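Local atomic coordinates of copper-containing nitrite reductase (Thermus scotoductus, PDB entry 6HBE), a protein that probably reduces nitrite to nitric oxide with electrons from cytochrome c, working as a homotrimeric, copper-containing member of the multicopper oxidase family. Residues 212-217 and 264-269; 157-162 and 205-210; 223-228 and 236-241; 186-191 and 277-282. All blocks are in the same frame, centred on the assembly; numbering follows the deposited sequence.

Interaction 1 (212-217 and 264-269). With CU (copper (II) ion), chain E.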
loop_
_atom_site.group_PDB
_atom_site.type_symbol
_atom_site.label_atom_id
_atom_site.label_comp_id
_atom_site.label_asym_id
_atom_site.label_seq_id
_atom_site.Cartn_x
_atom_site.Cartn_y
_atom_site.Cartn_z
ATOM N N THR C 212 3.671 -1.787 -6.090
ATOM C CA THR C 212 3.327 -2.176 -7.470
ATOM C C THR C 212 3.662 -0.983 -8.374
ATOM O O THR C 212 3.701 0.170 -7.906
ATOM C CB THR C 212 1.827 -2.568 -7.495
ATOM O OG1 THR C 212 1.650 -3.776 -6.721
ATOM C CG2 THR C 212 1.257 -2.762 -8.921
ATOM N N SER C 213 3.899 -1.263 -9.655
ATOM C CA SER C 213 4.254 -0.273 -10.690
ATOM C C SER C 213 3.288 -0.376 -11.854
ATOM O O SER C 213 2.803 -1.471 -12.159
ATOM C CB SER C 213 5.682 -0.517 -11.186
ATOM O OG SER C 213 6.111 0.466 -12.136
ATOM N N THR C 214 3.017 0.750 -12.512
ATOM C CA THR C 214 2.284 0.784 -13.779
ATOM C C THR C 214 3.124 1.619 -14.747
ATOM O O THR C 214 2.996 2.849 -14.806
ATOM C CB THR C 214 0.821 1.320 -13.660
ATOM O OG1 THR C 214 0.780 2.493 -12.831
ATOM C CG2 THR C 214 -0.085 0.246 -13.020
ATOM N N LEU C 215 3.973 0.943 -15.518
ATOM C CA LEU C 215 4.931 1.646 -16.405
ATOM C C LEU C 215 4.220 2.277 -17.597
ATOM O O LEU C 215 3.331 1.661 -18.165
ATOM C CB LEU C 215 6.045 0.730 -16.901
ATOM C CG LEU C 215 7.275 1.420 -17.506
ATOM C CD1 LEU C 215 8.061 2.177 -16.462
ATOM C CD2 LEU C 215 8.194 0.411 -18.157
ATOM N N HIS C 216 4.610 3.506 -17.935
ATOM C CA HIS C 216 3.903 4.339 -18.927
ATOM C C HIS C 216 4.919 5.206 -19.699
ATOM O O HIS C 216 5.936 5.606 -19.116
ATOM C CB HIS C 216 2.858 5.211 -18.209
ATOM C CG HIS C 216 2.219 6.266 -19.072
ATOM N ND1 HIS C 216 1.276 5.980 -20.044
ATOM C CD2 HIS C 216 2.362 7.615 -19.071
ATOM C CE1 HIS C 216 0.880 7.105 -20.617
ATOM N NE2 HIS C 216 1.524 8.115 -20.043
ATOM N N VAL C 217 4.645 5.505 -20.974
ATOM C CA VAL C 217 5.398 6.559 -21.723
ATOM C C VAL C 217 4.435 7.664 -22.192
ATOM O O VAL C 217 3.484 7.372 -22.895
ATOM C CB VAL C 217 6.191 6.000 -22.952
ATOM C CG1 VAL C 217 6.857 7.150 -23.729
ATOM C CG2 VAL C 217 7.268 5.043 -22.524
ATOM N N LEU C 264 9.163 8.596 -19.503
ATOM C CA LEU C 264 8.961 7.258 -18.921
ATOM C C LEU C 264 8.631 7.425 -17.435
ATOM O O LEU C 264 9.367 8.107 -16.687
ATOM C CB LEU C 264 10.246 6.438 -19.067
ATOM C CG LEU C 264 10.250 5.021 -18.509
ATOM C CD1 LEU C 264 9.382 4.134 -19.409
ATOM C CD2 LEU C 264 11.674 4.462 -18.387
ATOM N N VAL C 265 7.550 6.793 -16.987
ATOM C CA VAL C 265 7.056 7.045 -15.624
ATOM C C VAL C 265 6.207 5.855 -15.162
ATOM O O VAL C 265 5.629 5.088 -16.002
ATOM C CB VAL C 265 6.282 8.402 -15.573
ATOM C CG1 VAL C 265 4.969 8.328 -16.327
ATOM C CG2 VAL C 265 6.067 8.912 -14.136
ATOM N N THR C 266 6.152 5.688 -13.839
ATOM C CA THR C 266 5.142 4.823 -13.217
ATOM C C THR C 266 3.910 5.656 -12.898
ATOM O O THR C 266 3.990 6.729 -12.266
ATOM C CB THR C 266 5.609 4.068 -11.924
ATOM O OG1 THR C 266 4.466 3.454 -11.318
ATOM C CG2 THR C 266 6.266 5.002 -10.895
ATOM N N HIS C 267 2.739 5.151 -13.260
ATOM C CA HIS C 267 1.492 5.898 -13.004
ATOM C C HIS C 267 0.974 5.753 -11.542
ATOM O O HIS C 267 -0.069 6.283 -11.208
ATOM C CB HIS C 267 0.416 5.600 -14.063
ATOM C CG HIS C 267 -0.060 6.839 -14.774
ATOM N ND1 HIS C 267 -0.980 7.701 -14.233
ATOM C CD2 HIS C 267 0.318 7.388 -15.962
ATOM C CE1 HIS C 267 -1.180 8.710 -15.068
ATOM N NE2 HIS C 267 -0.398 8.547 -16.119
ATOM N N VAL C 268 1.740 5.059 -10.682
ATOM C CA VAL C 268 1.520 5.065 -9.244
ATOM C C VAL C 268 2.215 6.359 -8.763
ATOM O O VAL C 268 3.456 6.370 -8.464
ATOM C CB VAL C 268 2.096 3.808 -8.545
ATOM C CG1 VAL C 268 1.852 3.874 -7.035
ATOM C CG2 VAL C 268 1.473 2.545 -9.144
ATOM N N PHE C 269 1.446 7.443 -8.759
ATOM C CA PHE C 269 2.057 8.800 -8.733
ATOM C C PHE C 269 2.680 9.177 -7.385
ATOM O O PHE C 269 3.586 9.996 -7.378
ATOM C CB PHE C 269 1.075 9.881 -9.230
ATOM C CG PHE C 269 1.059 10.109 -10.734
ATOM C CD1 PHE C 269 1.937 9.465 -11.622
ATOM C CD2 PHE C 269 0.150 10.999 -11.265
ATOM C CE1 PHE C 269 1.895 9.703 -12.996
ATOM C CE2 PHE C 269 0.114 11.263 -12.638
ATOM C CZ PHE C 269 0.983 10.624 -13.507
HETATM CU CU CU E . -0.486 9.861 -17.705
HETATM O O HOH W 1 5.322 2.376 -8.785
HETATM O O HOH W 2 0.783 10.724 -18.957
#

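Interaction 2 (157-162 and 205-210)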
loop_
_atom_site.group_PDB
_atom_site.type_symbol
_atom_site.label_atom_id
_atom_site.label_comp_id
_atom_site.label_asym_id
_atom_site.label_seq_id
_atom_site.Cartn_x
_atom_site.Cartn_y
_atom_site.Cartn_z
ATOM N N TYR C 157 17.221 -1.435 -20.685
ATOM C CA TYR C 157 17.033 -2.354 -19.546
ATOM C C TYR C 157 16.832 -1.518 -18.284
ATOM O O TYR C 157 17.716 -0.705 -17.909
ATOM C CB TYR C 157 18.225 -3.292 -19.417
ATOM C CG TYR C 157 18.528 -4.183 -20.632
ATOM C CD1 TYR C 157 19.402 -3.751 -21.637
ATOM C CD2 TYR C 157 18.053 -5.471 -20.719
ATOM C CE1 TYR C 157 19.748 -4.558 -22.712
ATOM C CE2 TYR C 157 18.399 -6.296 -21.780
ATOM C CZ TYR C 157 19.252 -5.817 -22.792
ATOM O OH TYR C 157 19.607 -6.602 -23.874
ATOM N N ILE C 158 15.669 -1.692 -17.635
ATOM C CA ILE C 158 15.260 -0.826 -16.515
ATOM C C ILE C 158 14.800 -1.642 -15.280
ATOM O O ILE C 158 13.894 -2.461 -15.399
ATOM C CB ILE C 158 14.048 0.064 -16.940
ATOM C CG1 ILE C 158 14.362 0.924 -18.183
ATOM C CG2 ILE C 158 13.610 0.972 -15.783
ATOM C CD1 ILE C 158 15.233 2.121 -17.884
ATOM N N ILE C 159 15.375 -1.359 -14.113
ATOM C CA ILE C 159 14.849 -1.849 -12.824
ATOM C C ILE C 159 14.240 -0.687 -12.077
ATOM O O ILE C 159 14.852 0.386 -12.022
ATOM C CB ILE C 159 15.942 -2.516 -11.958
ATOM C CG1 ILE C 159 16.191 -3.943 -12.472
ATOM C CG2 ILE C 159 15.573 -2.537 -10.481
ATOM C CD1 ILE C 159 17.412 -4.645 -11.884
ATOM N N GLN C 160 13.042 -0.913 -11.535
ATOM C CA GLN C 160 12.453 -0.064 -10.519
ATOM C C GLN C 160 12.685 -0.643 -9.136
ATOM O O GLN C 160 12.404 -1.813 -8.925
ATOM C CB GLN C 160 10.939 0.127 -10.767
ATOM C CG GLN C 160 10.310 1.123 -9.790
ATOM C CD GLN C 160 8.819 1.360 -10.049
ATOM O OE1 GLN C 160 8.380 1.593 -11.195
ATOM N NE2 GLN C 160 8.023 1.270 -8.981
ATOM N N SER C 161 13.097 0.185 -8.175
ATOM C CA SER C 161 13.365 -0.297 -6.810
ATOM C C SER C 161 13.164 0.818 -5.790
ATOM O O SER C 161 13.186 2.006 -6.138
ATOM C CB SER C 161 14.793 -0.875 -6.692
ATOM O OG SER C 161 15.795 0.133 -6.805
ATOM N N GLU C 162 12.980 0.410 -4.531
ATOM C CA GLU C 162 12.670 1.291 -3.398
ATOM C C GLU C 162 13.838 1.377 -2.431
ATOM O O GLU C 162 14.626 0.443 -2.341
ATOM C CB GLU C 162 11.434 0.739 -2.625
ATOM C CG GLU C 162 10.158 0.607 -3.467
ATOM C CD GLU C 162 9.280 -0.593 -3.122
ATOM O OE1 GLU C 162 9.309 -1.134 -1.951
ATOM O OE2 GLU C 162 8.563 -1.052 -4.081
ATOM N N LEU C 205 11.889 -4.715 -15.057
ATOM C CA LEU C 205 11.691 -5.543 -13.871
ATOM C C LEU C 205 11.395 -4.629 -12.701
ATOM O O LEU C 205 12.195 -3.741 -12.381
ATOM C CB LEU C 205 12.953 -6.384 -13.584
ATOM C CG LEU C 205 13.050 -7.151 -12.248
ATOM C CD1 LEU C 205 12.003 -8.217 -12.138
ATOM C CD2 LEU C 205 14.417 -7.762 -12.015
ATOM N N ASN C 206 10.261 -4.858 -12.037
ATOM C CA ASN C 206 9.958 -4.151 -10.758
ATOM C C ASN C 206 10.454 -5.057 -9.644
ATOM O O ASN C 206 9.829 -6.100 -9.392
ATOM C CB ASN C 206 8.439 -3.879 -10.555
ATOM C CG ASN C 206 8.133 -3.154 -9.254
ATOM O OD1 ASN C 206 9.036 -2.599 -8.593
ATOM N ND2 ASN C 206 6.842 -3.171 -8.842
ATOM N N VAL C 207 11.520 -4.677 -8.951
ATOM C CA VAL C 207 11.996 -5.517 -7.835
ATOM C C VAL C 207 11.213 -5.232 -6.531
ATOM O O VAL C 207 11.271 -6.009 -5.594
ATOM C CB VAL C 207 13.512 -5.431 -7.532
ATOM C CG1 VAL C 207 14.366 -5.708 -8.752
ATOM C CG2 VAL C 207 13.900 -4.134 -6.864
ATOM N N GLY C 208 10.490 -4.132 -6.479
ATOM C CA GLY C 208 9.797 -3.754 -5.254
ATOM C C GLY C 208 10.799 -3.212 -4.210
ATOM O O GLY C 208 11.565 -2.297 -4.532
ATOM N N PRO C 209 10.839 -3.766 -2.988
ATOM C CA PRO C 209 10.216 -5.032 -2.631
ATOM C C PRO C 209 8.759 -5.016 -2.157
ATOM O O PRO C 209 8.182 -6.128 -1.967
ATOM C CB PRO C 209 11.126 -5.554 -1.485
ATOM C CG PRO C 209 12.351 -4.760 -1.581
ATOM C CD PRO C 209 11.841 -3.404 -1.965
ATOM N N ASN C 210 8.156 -3.837 -1.945
ATOM C CA ASN C 210 6.750 -3.737 -1.483
ATOM C C ASN C 210 5.695 -3.220 -2.478
ATOM O O ASN C 210 4.548 -3.638 -2.409
ATOM C CB ASN C 210 6.685 -2.805 -0.258
ATOM C CG ASN C 210 7.152 -3.471 1.021
ATOM O OD1 ASN C 210 6.913 -4.661 1.243
ATOM N ND2 ASN C 210 7.787 -2.709 1.878
HETATM O O HOH W 3 9.164 -0.366 -6.797
#

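Interaction 3 (223-228 and 236-241)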
loop_
_atom_site.group_PDB
_atom_site.type_symbol
_atom_site.label_atom_id
_atom_site.label_comp_id
_atom_site.label_asym_id
_atom_site.label_seq_id
_atom_site.Cartn_x
_atom_site.Cartn_y
_atom_site.Cartn_z
ATOM N N GLU C 223 2.888 -1.011 -28.212
ATOM C CA GLU C 223 2.281 -1.813 -29.275
ATOM C C GLU C 223 2.109 -3.274 -28.861
ATOM O O GLU C 223 1.011 -3.843 -29.006
ATOM C CB GLU C 223 3.092 -1.685 -30.560
ATOM C CG GLU C 223 3.314 -0.205 -30.932
ATOM C CD GLU C 223 3.745 0.013 -32.353
ATOM O OE1 GLU C 223 3.134 -0.602 -33.253
ATOM O OE2 GLU C 223 4.691 0.802 -32.563
ATOM N N TYR C 224 3.192 -3.878 -28.375
ATOM C CA TYR C 224 3.185 -5.280 -27.928
ATOM C C TYR C 224 3.920 -5.392 -26.594
ATOM O O TYR C 224 4.978 -4.824 -26.452
ATOM C CB TYR C 224 3.902 -6.193 -28.938
ATOM C CG TYR C 224 3.453 -6.070 -30.385
ATOM C CD1 TYR C 224 2.106 -6.167 -30.740
ATOM C CD2 TYR C 224 4.396 -5.908 -31.415
ATOM C CE1 TYR C 224 1.689 -6.050 -32.077
ATOM C CE2 TYR C 224 3.993 -5.792 -32.762
ATOM C CZ TYR C 224 2.643 -5.859 -33.084
ATOM O OH TYR C 224 2.257 -5.763 -34.413
ATOM N N MET C 225 3.380 -6.163 -25.653
ATOM C CA MET C 225 4.038 -6.447 -24.379
ATOM C C MET C 225 3.961 -7.941 -24.079
ATOM O O MET C 225 3.007 -8.587 -24.443
ATOM C CB MET C 225 3.389 -5.680 -23.221
ATOM C CG MET C 225 2.963 -4.273 -23.541
ATOM S SD MET C 225 2.594 -3.244 -22.106
ATOM C CE MET C 225 1.323 -4.210 -21.307
ATOM N N TYR C 226 4.960 -8.450 -23.367
ATOM C CA TYR C 226 5.061 -9.865 -23.042
ATOM C C TYR C 226 5.254 -10.026 -21.541
ATOM O O TYR C 226 6.301 -9.650 -21.007
ATOM C CB TYR C 226 6.220 -10.490 -23.831
ATOM C CG TYR C 226 6.151 -10.165 -25.310
ATOM C CD1 TYR C 226 6.755 -9.013 -25.823
ATOM C CD2 TYR C 226 5.469 -10.999 -26.199
ATOM C CE1 TYR C 226 6.673 -8.701 -27.184
ATOM C CE2 TYR C 226 5.387 -10.698 -27.552
ATOM C CZ TYR C 226 5.987 -9.564 -28.046
ATOM O OH TYR C 226 5.909 -9.258 -29.389
ATOM N N TYR C 227 4.256 -10.569 -20.859
ATOM C CA TYR C 227 4.337 -10.783 -19.406
ATOM C C TYR C 227 5.426 -11.828 -19.071
ATOM O O TYR C 227 5.496 -12.892 -19.712
ATOM C CB TYR C 227 2.986 -11.156 -18.812
ATOM C CG TYR C 227 2.921 -11.283 -17.270
ATOM C CD1 TYR C 227 3.260 -10.219 -16.424
ATOM C CD2 TYR C 227 2.485 -12.462 -16.670
ATOM C CE1 TYR C 227 3.180 -10.346 -15.031
ATOM C CE2 TYR C 227 2.384 -12.602 -15.286
ATOM C CZ TYR C 227 2.728 -11.544 -14.460
ATOM O OH TYR C 227 2.637 -11.743 -13.076
ATOM N N GLN C 228 6.287 -11.453 -18.123
ATOM C CA GLN C 228 7.528 -12.159 -17.735
ATOM C C GLN C 228 8.630 -12.124 -18.807
ATOM O O GLN C 228 9.670 -12.759 -18.636
ATOM C CB GLN C 228 7.245 -13.611 -17.337
ATOM C CG GLN C 228 6.123 -13.736 -16.290
ATOM C CD GLN C 228 6.623 -13.477 -14.870
ATOM O OE1 GLN C 228 7.693 -13.946 -14.492
ATOM N NE2 GLN C 228 5.822 -12.790 -14.070
ATOM N N VAL C 236 -1.645 -6.453 -26.189
ATOM C CA VAL C 236 -1.454 -5.404 -27.193
ATOM C C VAL C 236 -2.094 -4.065 -26.802
ATOM O O VAL C 236 -3.114 -4.032 -26.103
ATOM C CB VAL C 236 -1.955 -5.837 -28.602
ATOM C CG1 VAL C 236 -1.399 -7.204 -28.969
ATOM C CG2 VAL C 236 -3.468 -5.873 -28.698
ATOM N N GLY C 237 -1.528 -2.973 -27.321
ATOM C CA GLY C 237 -2.165 -1.665 -27.246
ATOM C C GLY C 237 -2.432 -1.088 -25.859
ATOM O O GLY C 237 -3.572 -0.671 -25.559
ATOM N N ALA C 238 -1.377 -1.015 -25.052
ATOM C CA ALA C 238 -1.495 -0.676 -23.635
ATOM C C ALA C 238 -0.895 0.678 -23.230
ATOM O O ALA C 238 0.246 1.035 -23.603
ATOM C CB ALA C 238 -0.881 -1.795 -22.792
ATOM N N GLN C 239 -1.653 1.415 -22.441
ATOM C CA GLN C 239 -1.142 2.644 -21.809
ATOM C C GLN C 239 -0.274 2.400 -20.569
ATOM O O GLN C 239 0.454 3.303 -20.150
ATOM C CB GLN C 239 -2.294 3.606 -21.469
ATOM C CG GLN C 239 -3.054 3.287 -20.182
ATOM C CD GLN C 239 -4.488 3.757 -20.216
ATOM O OE1 GLN C 239 -4.783 4.932 -19.994
ATOM N NE2 GLN C 239 -5.393 2.833 -20.456
ATOM N N THR C 240 -0.399 1.213 -19.965
ATOM C CA THR C 240 0.317 0.830 -18.771
ATOM C C THR C 240 0.740 -0.658 -18.826
ATOM O O THR C 240 0.059 -1.472 -19.453
ATOM C CB THR C 240 -0.541 1.011 -17.493
ATOM O OG1 THR C 240 -1.870 0.561 -17.722
ATOM C CG2 THR C 240 -0.547 2.434 -17.028
ATOM N N ALA C 241 1.853 -0.971 -18.154
ATOM C CA ALA C 241 2.307 -2.324 -17.878
ATOM C C ALA C 241 2.305 -2.561 -16.349
ATOM O O ALA C 241 3.202 -2.094 -15.641
ATOM C CB ALA C 241 3.694 -2.532 -18.452
#

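Interaction 4 (186-191 and 277-282)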
loop_
_atom_site.group_PDB
_atom_site.type_symbol
_atom_site.label_atom_id
_atom_site.label_comp_id
_atom_site.label_asym_id
_atom_site.label_seq_id
_atom_site.Cartn_x
_atom_site.Cartn_y
_atom_site.Cartn_z
ATOM N N ARG C 186 17.331 9.859 -12.427
ATOM C CA ARG C 186 18.570 9.611 -13.196
ATOM C C ARG C 186 18.478 10.055 -14.662
ATOM O O ARG C 186 19.402 10.686 -15.188
ATOM C CB ARG C 186 18.855 8.102 -13.155
ATOM C CG ARG C 186 20.101 7.726 -13.847
ATOM C CD ARG C 186 20.493 6.309 -13.524
ATOM N NE ARG C 186 21.738 6.093 -14.228
ATOM C CZ ARG C 186 22.522 5.037 -14.108
ATOM N NH1 ARG C 186 22.227 4.045 -13.288
ATOM N NH2 ARG C 186 23.628 4.987 -14.835
ATOM N N TYR C 187 17.362 9.711 -15.312
ATOM C CA TYR C 187 17.176 9.973 -16.729
ATOM C C TYR C 187 16.359 11.253 -17.001
ATOM O O TYR C 187 15.977 11.522 -18.136
ATOM C CB TYR C 187 16.612 8.739 -17.448
ATOM C CG TYR C 187 17.436 7.478 -17.206
ATOM C CD1 TYR C 187 18.724 7.346 -17.734
ATOM C CD2 TYR C 187 16.932 6.421 -16.439
ATOM C CE1 TYR C 187 19.511 6.215 -17.484
ATOM C CE2 TYR C 187 17.703 5.270 -16.174
ATOM C CZ TYR C 187 18.989 5.151 -16.722
ATOM O OH TYR C 187 19.769 4.020 -16.476
ATOM N N VAL C 188 16.118 12.054 -15.958
ATOM C CA VAL C 188 15.854 13.497 -16.138
ATOM C C VAL C 188 17.197 14.233 -16.233
ATOM O O VAL C 188 17.406 15.042 -17.162
ATOM C CB VAL C 188 14.964 14.094 -15.014
ATOM C CG1 VAL C 188 14.703 15.573 -15.238
ATOM C CG2 VAL C 188 13.624 13.359 -14.955
ATOM N N ASP C 189 18.105 13.961 -15.275
ATOM C CA ASP C 189 19.430 14.585 -15.241
ATOM C C ASP C 189 20.235 14.250 -16.504
ATOM O O ASP C 189 20.998 15.098 -16.988
ATOM C CB ASP C 189 20.248 14.135 -14.023
ATOM C CG ASP C 189 19.666 14.615 -12.690
ATOM O OD1 ASP C 189 18.881 15.556 -12.651
ATOM O OD2 ASP C 189 20.006 14.011 -11.670
ATOM N N GLU C 190 20.079 13.024 -17.011
ATOM C CA GLU C 190 20.742 12.567 -18.227
ATOM C C GLU C 190 19.729 11.873 -19.139
ATOM O O GLU C 190 19.607 10.630 -19.126
ATOM C CB GLU C 190 21.916 11.617 -17.902
ATOM C CG GLU C 190 23.060 12.211 -17.103
ATOM C CD GLU C 190 24.164 11.190 -16.788
ATOM O OE1 GLU C 190 24.048 10.396 -15.821
ATOM O OE2 GLU C 190 25.184 11.179 -17.517
ATOM N N PRO C 191 18.988 12.660 -19.951
ATOM C CA PRO C 191 17.968 12.051 -20.830
ATOM C C PRO C 191 18.524 11.052 -21.862
ATOM O O PRO C 191 19.669 11.192 -22.303
ATOM C CB PRO C 191 17.300 13.262 -21.507
ATOM C CG PRO C 191 17.609 14.430 -20.619
ATOM C CD PRO C 191 18.949 14.138 -20.006
ATOM N N LEU C 277 10.871 8.605 -12.561
ATOM C CA LEU C 277 10.469 9.341 -13.749
ATOM C C LEU C 277 11.781 9.598 -14.535
ATOM O O LEU C 277 12.806 9.939 -13.923
ATOM C CB LEU C 277 9.776 10.668 -13.344
ATOM C CG LEU C 277 9.180 11.569 -14.470
ATOM C CD1 LEU C 277 7.962 12.384 -14.019
ATOM C CD2 LEU C 277 10.234 12.484 -15.118
ATOM N N GLY C 278 11.762 9.369 -15.848
ATOM C CA GLY C 278 12.916 9.661 -16.751
ATOM C C GLY C 278 12.449 10.141 -18.127
ATOM O O GLY C 278 11.228 10.194 -18.375
ATOM N N ILE C 279 13.391 10.531 -18.995
ATOM C CA ILE C 279 13.059 11.170 -20.298
ATOM C C ILE C 279 13.737 10.422 -21.451
ATOM O O ILE C 279 14.949 10.201 -21.389
ATOM C CB ILE C 279 13.518 12.650 -20.344
ATOM C CG1 ILE C 279 12.733 13.487 -19.345
ATOM C CG2 ILE C 279 13.328 13.260 -21.748
ATOM C CD1 ILE C 279 13.295 14.872 -19.061
ATOM N N LEU C 280 12.957 10.038 -22.474
ATOM C CA LEU C 280 13.460 9.641 -23.797
ATOM C C LEU C 280 13.404 10.888 -24.716
ATOM O O LEU C 280 12.327 11.360 -25.037
ATOM C CB LEU C 280 12.595 8.523 -24.380
ATOM C CG LEU C 280 12.309 7.324 -23.444
ATOM C CD1 LEU C 280 11.464 6.278 -24.129
ATOM C CD2 LEU C 280 13.582 6.707 -22.904
ATOM N N ARG C 281 14.562 11.429 -25.106
ATOM C CA ARG C 281 14.619 12.696 -25.848
ATOM C C ARG C 281 14.791 12.413 -27.331
ATOM O O ARG C 281 15.888 12.056 -27.782
ATOM C CB ARG C 281 15.736 13.592 -25.297
ATOM C CG ARG C 281 15.825 14.991 -25.947
ATOM C CD ARG C 281 16.467 16.004 -25.001
ATOM N NE ARG C 281 15.564 16.416 -23.924
ATOM C CZ ARG C 281 15.912 17.135 -22.843
ATOM N NH1 ARG C 281 17.183 17.526 -22.610
ATOM N NH2 ARG C 281 14.971 17.488 -21.961
ATOM N N ALA C 282 13.694 12.570 -28.085
ATOM C CA ALA C 282 13.646 12.168 -29.489
ATOM C C ALA C 282 14.107 13.339 -30.368
ATOM O O ALA C 282 13.535 14.451 -30.285
ATOM C CB ALA C 282 12.246 11.707 -29.881
HETATM O O HOH W 4 15.008 8.272 -14.287
#

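Interaction 1 (212-217 and 264-269)
Strands 213-217 and 260-266 run antiparallel in a cupredoxin-type beta sandwich, and where the second ends, His267 enters a copper site at the subunit interface. The tight part is the pair His216 and Val265, joined by His216 N to Val265 O (2.7 Å) and Val265 N to His216 O (2.9 Å), with the apolar face beside it: the side chains of Leu264 and Leu215 cross obliquely, CD1 to CD1 at 3.8 Å, and Phe204 and Ile251 of the opposing sheet pack on Leu215. Thr214 O still takes a short bond from His267 N (2.8 Å). Looser is the Thr212 end, where Thr214 N makes a long bond to Thr266 OG1 (3.3 Å), which also accepts from Val268 N in an ST turn, and water 1 bridges it to Thr212 O. The opposite face carries the metal and its water. The CD2 edge of His267 meets the face of His216 in a T-shaped pair, centroids 5.1 Å apart and planes at 80°. Gln239 O holds ND1 of His216. Copper is bound by His267 NE2 (2.1 Å), by His80 and His114 of the second subunit and by water 2, as in a type 2 site; His216 NE2 hydrogen-bonds water 2 at 2.9 Å.

Interaction 2 (157-162 and 205-210)
Three backbone bonds join parallel strands 157-162 and 205-208: Leu205 N to Ile158 O (3.0 Å), Gln160 N to Leu205 O and Val207 N to Gln160 O (3.0 Å). On one side of this cupredoxin-type sheet CG2 of Ile159 meets CG1 of Val207, and Ser161 CB presses unusually close to Val207 CG2 (3.4 Å). Beyond Gly208, whose positive phi (74°) is followed by a cis peptide bond before Pro209, the chain wraps round the carboxylate of Glu162. Its OE1 takes Asn210 N on the syn lone pair (2.9 Å), while OE2 lies over the Gly208 backbone, 3.2 Å from Gly208 CA. The same carboxylate is also bonded by Tyr164 OH at OE1 and Leu211 N at OE2. Water 3 donates to Glu162 OE2 (2.9 Å) and to Asn206 OD1, and accepts from Gln160 NE2. Further out, Ser213 holds OE1 of Gln160; Asn206 OD1 closes an Asx turn on Gly208 N, and its ND2 reaches Ala243 O. An alanine in place of Glu162 would probably loosen the turn at 208-210, since the carboxylate oxygens that accept from Asn210 N, Leu211 N and water 3 would be gone. With so many donors gathered on it, the buried carboxylate is likely to stay ionised.

Interaction 3 (223-228 and 236-241)
Met225 reaches from strand 224-227 across to residues 238-241, just past the corner at Gly237. CG stands beside its own backbone N and anti to the carbonyl carbon (chi1 -39°). CB and CG make no close contact with 236-241; the contact begins at SD, which arrives between two methyls, 3.8 Å from Ala238 CB and 3.9 Å from Ala241 CB. A bend at chi3 (-57°) turns the terminal CE onto Ala238 CB (3.6 Å) and over the backbone oxygen Thr240 O (3.5 Å). Trp249, Ile251 and Val235 also pack on the Met225 side chain. Beside it the backbones pair: Gly237 N donates to Glu223 O (3.2 Å), from well above the carbonyl plane. CG1 of Val236 touches the ring edge of Tyr224 at CD1 (4.1 Å), the two side chains lying side by side. The carboxylate of Glu223 forms a salt bridge with Arg254, and Tyr224 OH goes to Glu147. Gly237, with a positive phi of 61°, takes part in a G1 bulge, and Glu223 and Tyr224 form a classic bulge opposite Glu252. The whole is a bulged beta hairpin in one sheet, with the chain turning at Gly237 toward strand 241-243 of the facing sheet of the cupredoxin-type sandwich.

Interaction 4 (186-191 and 277-282)
Ile279 sets CG1 beside its backbone N (chi1 -66°) and extends to CD1 (chi2 167°), while Val188 holds CG1 anti to its own N (chi1 -179°); the two side chains cross obliquely, CD1 of Ile279 meeting CG1 of Val188 at 4.1 Å. The other branch, CG2 of Ile279, lies against CB of Pro191 (4.0 Å). Val188 turns its second methyl the other way, bringing CG2 snugly to CD2 of Leu277 (3.5 Å). Beneath these side chains Ile279 N donates to Tyr187 O (2.9 Å), coming from above the carbonyl plane in a bent bond. Gly278 lets the backbones approach so closely: a CB there would stand 2.9 Å from Tyr187 CB, a clash. Water 4 joins the same two segments, accepting from Tyr187 N and donating to Leu277 O (2.8 Å). The single helical turn 186-189 thus sits against strand 277-282 of a cupredoxin-type sheet, just before the chain enters strand 192-194, the parallel neighbour of 277-282. An alanine at Ile279 would probably loosen the seat of this turn, losing the branches that touch Val188 and Pro191. At the partly exposed side CG of Pro191 lies over one face of the Arg281 guanidinium, 3.7 Å from NH1, while NE of Arg281 forms a salt bridge with Asp261. Leu381 of the second subunit packs on Val188, and Asp189 reaches Gln37, a residue of the calcium site.

In the fold
All four contacts belong to one cupredoxin-type sandwich. Interactions 2 and 3 both reach its six-stranded sheet, their centres 17 Å apart, and interaction 3 runs on into the facing five-stranded one. There lies interaction 1, its strand 260-266 beside strand 277-282 of interaction 4. Interaction 1 is the hub, its centre about 11, 13 and 15 Å from those of interactions 2, 3 and 4, and it touches each of them. Along the chain interaction 2 opens first and interaction 4 opens before interaction 2 closes; interaction 1 lies between the segments of interaction 4, and interaction 3 between those of interaction 1. Interactions 1, 3 and 4 touch the second subunit, 2 and 3 the third.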